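Local coordinates for protein YCAC GENE product (Escherichia coli, PDB 1YAC) that acts as an octameric hydrolase of the isochorismatase family, of unknown specificity, at the interface of chains A and B. Coordinates in Å, arbitrary orientation; residue numbers count along the deposited sequence, not the author numbering. Chains: chain A/B, YCAC GENE product.

Contact 1 and contact 2 are adjoining patches of one A–B interface, their C-alpha centres about 10 Å apart. They share A:Phe143 and B:Phe166, whose ring packing joins them. From there, contact 1 runs to the 3-10 helix 24-27 of chain A and the start of helix 192-204 of chain B, while contact 2 runs to helix 115-128 of chain A. Helix 165-173 of chain B serves both patches through B:Phe166. The interface as a whole is not an exact two-fold, and in these patches the two chains contribute mostly different residues. Contact 2 lies beside the likely active-site turn of chain A.

Contact 1: the interface of chains A and B. Residues chain A 27, 143; chain B 166, 191, 193-194.
A:Leu27, the last residue of the 3-10 helix 24-27, meets the start of helix 192-204, with B:Asp193 in its first turn, while B:Ile191 precedes the helix in an extended backbone. This is a subunit contact of the octameric isochorismatase-family hydrolase, in which the C-terminal helix of chain B approaches chain A. The leucine and aspartate side chains slide past each other in opposite directions. Branch CD2 of A:Leu27 packs tightly on CB of B:Asp193 at 3.2 Å, and the same methyl lies 3.7 Å from N of B:Tyr194, close over the helix start. The carboxylate of B:Asp193 instead turns to water 1, with OD2 2.7 Å from the water oxygen. That water also lies 2.9 Å from the backbone O of A:Leu27, giving the apolar contact a polar bridge. B:Ile191 reaches both chain A side chains with one branch: its methyl CG2 is 3.8 Å from CD2 of A:Leu27 and 3.9 Å from CE1 of A:Phe143, whose side chain it crosses at about a right angle. The rings of A:Phe143 and B:Phe166 pack edge-to-face, with planes 70° apart. The CE2–CZ rim of A:Phe143 points at one face of B:Phe166, CE2 coming within 3.5 Å of CD2. CZ stands over that face, offset toward the rim. In B:Phe166, CG anti to the backbone N (chi1 178°) carries the ring out toward chain A, and chi2 of 82° turns its face to A:Phe143.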
loop_
_atom_site.group_PDB
_atom_site.type_symbol
_atom_site.label_atom_id
_atom_site.label_comp_id
_atom_site.label_asym_id
_atom_site.label_seq_id
_atom_site.Cartn_x
_atom_site.Cartn_y
_atom_site.Cartn_z
ATOM N N LEU A 27 1.270 6.115 20.513
ATOM C CA LEU A 27 1.481 7.101 19.453
ATOM C C LEU A 27 2.220 6.493 18.245
ATOM O O LEU A 27 2.200 7.047 17.140
ATOM C CB LEU A 27 2.284 8.298 19.982
ATOM C CG LEU A 27 1.667 9.101 21.129
ATOM C CD1 LEU A 27 2.582 10.270 21.466
ATOM C CD2 LEU A 27 0.300 9.612 20.755
ATOM N N PHE A 143 4.690 8.668 14.598
ATOM C CA PHE A 143 3.337 8.802 14.067
ATOM C C PHE A 143 3.063 8.123 12.721
ATOM O O PHE A 143 2.111 7.355 12.595
ATOM C CB PHE A 143 2.959 10.291 13.952
ATOM C CG PHE A 143 3.136 11.065 15.228
ATOM C CD1 PHE A 143 2.144 11.058 16.215
ATOM C CD2 PHE A 143 4.312 11.781 15.465
ATOM C CE1 PHE A 143 2.323 11.744 17.420
ATOM C CE2 PHE A 143 4.507 12.470 16.668
ATOM C CZ PHE A 143 3.513 12.451 17.645
ATOM N N PHE B 166 5.125 18.158 15.077
ATOM C CA PHE B 166 5.310 17.768 16.474
ATOM C C PHE B 166 6.786 17.929 16.852
ATOM O O PHE B 166 7.105 18.463 17.924
ATOM C CB PHE B 166 4.821 16.335 16.708
ATOM C CG PHE B 166 5.021 15.843 18.119
ATOM C CD1 PHE B 166 4.107 16.162 19.121
ATOM C CD2 PHE B 166 6.103 15.020 18.433
ATOM C CE1 PHE B 166 4.263 15.664 20.413
ATOM C CE2 PHE B 166 6.266 14.521 19.720
ATOM C CZ PHE B 166 5.341 14.844 20.709
ATOM N N ILE B 191 -3.397 15.673 18.481
ATOM C CA ILE B 191 -2.964 14.281 18.461
ATOM C C ILE B 191 -4.018 13.471 19.227
ATOM O O ILE B 191 -3.949 13.359 20.458
ATOM C CB ILE B 191 -1.581 14.106 19.147
ATOM C CG1 ILE B 191 -0.570 15.105 18.575
ATOM C CG2 ILE B 191 -1.079 12.667 18.971
ATOM C CD1 ILE B 191 0.708 15.191 19.388
ATOM N N ASP B 193 -4.455 10.418 19.809
ATOM C CA ASP B 193 -3.870 9.409 20.691
ATOM C C ASP B 193 -3.401 10.013 22.015
ATOM O O ASP B 193 -3.601 9.420 23.080
ATOM C CB ASP B 193 -2.709 8.674 19.997
ATOM C CG ASP B 193 -3.172 7.814 18.804
ATOM O OD1 ASP B 193 -4.240 7.158 18.891
ATOM O OD2 ASP B 193 -2.451 7.782 17.786
ATOM N N TYR B 194 -2.804 11.199 21.945
ATOM C CA TYR B 194 -2.314 11.860 23.144
ATOM C C TYR B 194 -3.486 12.344 23.991
ATOM O O TYR B 194 -3.470 12.217 25.222
ATOM C CB TYR B 194 -1.398 13.038 22.807
ATOM C CG TYR B 194 -0.540 13.402 23.997
ATOM C CD1 TYR B 194 0.496 12.557 24.400
ATOM C CD2 TYR B 194 -0.795 14.550 24.760
ATOM C CE1 TYR B 194 1.256 12.829 25.523
ATOM C CE2 TYR B 194 -0.023 14.835 25.905
ATOM C CZ TYR B 194 0.999 13.960 26.269
ATOM O OH TYR B 194 1.804 14.198 27.357
HETATM O O HOH W 1 -0.158 8.583 16.537
#

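Contact 2: the interface of chains A and B. Residues chain A 114, 116-117, 121, 143; chain B 166-167, 170.
The N-terminal turn of helix 115-128 meets helix 165-173 of chain B here; in cysteine hydrolases of the isochorismatase family this turn carries the nucleophile, and the cysteine following A:Val117 probably has that role here. A:Val114 precedes the helix and follows a cis peptide bond, a family hallmark. Its side chain and that of B:Phe166 cross obliquely, the CG2 methyl of A:Val114 reaching CE2 of B:Phe166 at 3.7 Å. Both faces of that ring are covered: opposite the face taken by A:Phe143 sits SG of its own chain's B:Cys170, 3.7 Å above the plane of B:Phe166 and offset toward the rim. Were B:Phe166 cut back to an alanine, the rim of A:Phe143 and CG2 of A:Val114 would probably lose their aromatic partner, leaving a gap between the chains. A:Val117 packs its two methyls directly on helix 165-173, CG2 lying 3.6 Å from CA of B:Gly167 and CG1 3.8 Å from CB of B:Cys170. One turn on, A:Phe121 presents its ring edge, with O of B:Gly167 in the ring plane, 3.4 Å from CZ. A:Val117 CA covers the centre of one face of that ring. The A:Glu116 chain bends at chi2 (-85°), which helps bring OE2 into the plane of the A:Phe143 ring at its edge. OE2 of A:Glu116 is 2.6 Å from water 2, which lies 3.0 Å from N of B:Gly167 (144° at H) and bridges carboxylate and backbone across the interface.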
loop_
_atom_site.group_PDB
_atom_site.type_symbol
_atom_site.label_atom_id
_atom_site.label_comp_id
_atom_site.label_asym_id
_atom_site.label_seq_id
_atom_site.Cartn_x
_atom_site.Cartn_y
_atom_site.Cartn_z
ATOM N N VAL A 114 9.317 9.459 20.438
ATOM C CA VAL A 114 9.125 9.286 18.993
ATOM C C VAL A 114 10.447 9.507 18.261
ATOM O O VAL A 114 11.294 10.289 18.685
ATOM C CB VAL A 114 7.999 10.182 18.402
ATOM C CG1 VAL A 114 6.655 9.805 19.028
ATOM C CG2 VAL A 114 8.296 11.658 18.588
ATOM N N GLU A 116 11.535 11.189 15.632
ATOM C CA GLU A 116 11.976 12.539 15.249
ATOM C C GLU A 116 12.256 13.504 16.422
ATOM O O GLU A 116 12.720 14.623 16.202
ATOM C CB GLU A 116 10.987 13.174 14.276
ATOM C CG GLU A 116 9.672 13.695 14.916
ATOM C CD GLU A 116 8.589 12.631 15.083
ATOM O OE1 GLU A 116 8.915 11.430 15.164
ATOM O OE2 GLU A 116 7.400 13.011 15.140
ATOM N N VAL A 117 11.956 13.062 17.648
ATOM C CA VAL A 117 12.191 13.890 18.821
ATOM C C VAL A 117 13.100 13.200 19.837
ATOM O O VAL A 117 14.271 13.545 19.964
ATOM C CB VAL A 117 10.867 14.289 19.519
ATOM C CG1 VAL A 117 11.157 14.990 20.855
ATOM C CG2 VAL A 117 10.066 15.214 18.613
ATOM N N PHE A 121 16.799 14.156 18.437
ATOM C CA PHE A 121 17.417 15.259 19.185
ATOM C C PHE A 121 18.725 14.820 19.869
ATOM O O PHE A 121 19.791 15.419 19.625
ATOM C CB PHE A 121 16.431 15.903 20.176
ATOM C CG PHE A 121 15.248 16.602 19.523
ATOM C CD1 PHE A 121 15.072 16.600 18.136
ATOM C CD2 PHE A 121 14.296 17.246 20.309
ATOM C CE1 PHE A 121 13.954 17.229 17.536
ATOM C CE2 PHE A 121 13.178 17.878 19.719
ATOM C CZ PHE A 121 13.010 17.865 18.329
ATOM N N PHE A 143 4.690 8.668 14.598
ATOM C CA PHE A 143 3.337 8.802 14.067
ATOM C C PHE A 143 3.063 8.123 12.721
ATOM O O PHE A 143 2.111 7.355 12.595
ATOM C CB PHE A 143 2.959 10.291 13.952
ATOM C CG PHE A 143 3.136 11.065 15.228
ATOM C CD1 PHE A 143 2.144 11.058 16.215
ATOM C CD2 PHE A 143 4.312 11.781 15.465
ATOM C CE1 PHE A 143 2.323 11.744 17.420
ATOM C CE2 PHE A 143 4.507 12.470 16.668
ATOM C CZ PHE A 143 3.513 12.451 17.645
ATOM N N PHE B 166 5.125 18.158 15.077
ATOM C CA PHE B 166 5.310 17.768 16.474
ATOM C C PHE B 166 6.786 17.929 16.852
ATOM O O PHE B 166 7.105 18.463 17.924
ATOM C CB PHE B 166 4.821 16.335 16.708
ATOM C CG PHE B 166 5.021 15.843 18.119
ATOM C CD1 PHE B 166 4.107 16.162 19.121
ATOM C CD2 PHE B 166 6.103 15.020 18.433
ATOM C CE1 PHE B 166 4.263 15.664 20.413
ATOM C CE2 PHE B 166 6.266 14.521 19.720
ATOM C CZ PHE B 166 5.341 14.844 20.709
ATOM N N GLY B 167 7.673 17.521 15.941
ATOM C CA GLY B 167 9.100 17.673 16.169
ATOM C C GLY B 167 9.470 19.147 16.315
ATOM O O GLY B 167 10.268 19.516 17.189
ATOM N N CYS B 170 8.442 20.451 19.727
ATOM C CA CYS B 170 9.318 19.925 20.771
ATOM C C CYS B 170 10.695 20.563 20.782
ATOM O O CYS B 170 11.293 20.764 21.853
ATOM C CB CYS B 170 9.452 18.407 20.648
ATOM S SG CYS B 170 7.981 17.482 21.144
HETATM O O HOH W 2 6.648 15.333 14.237
#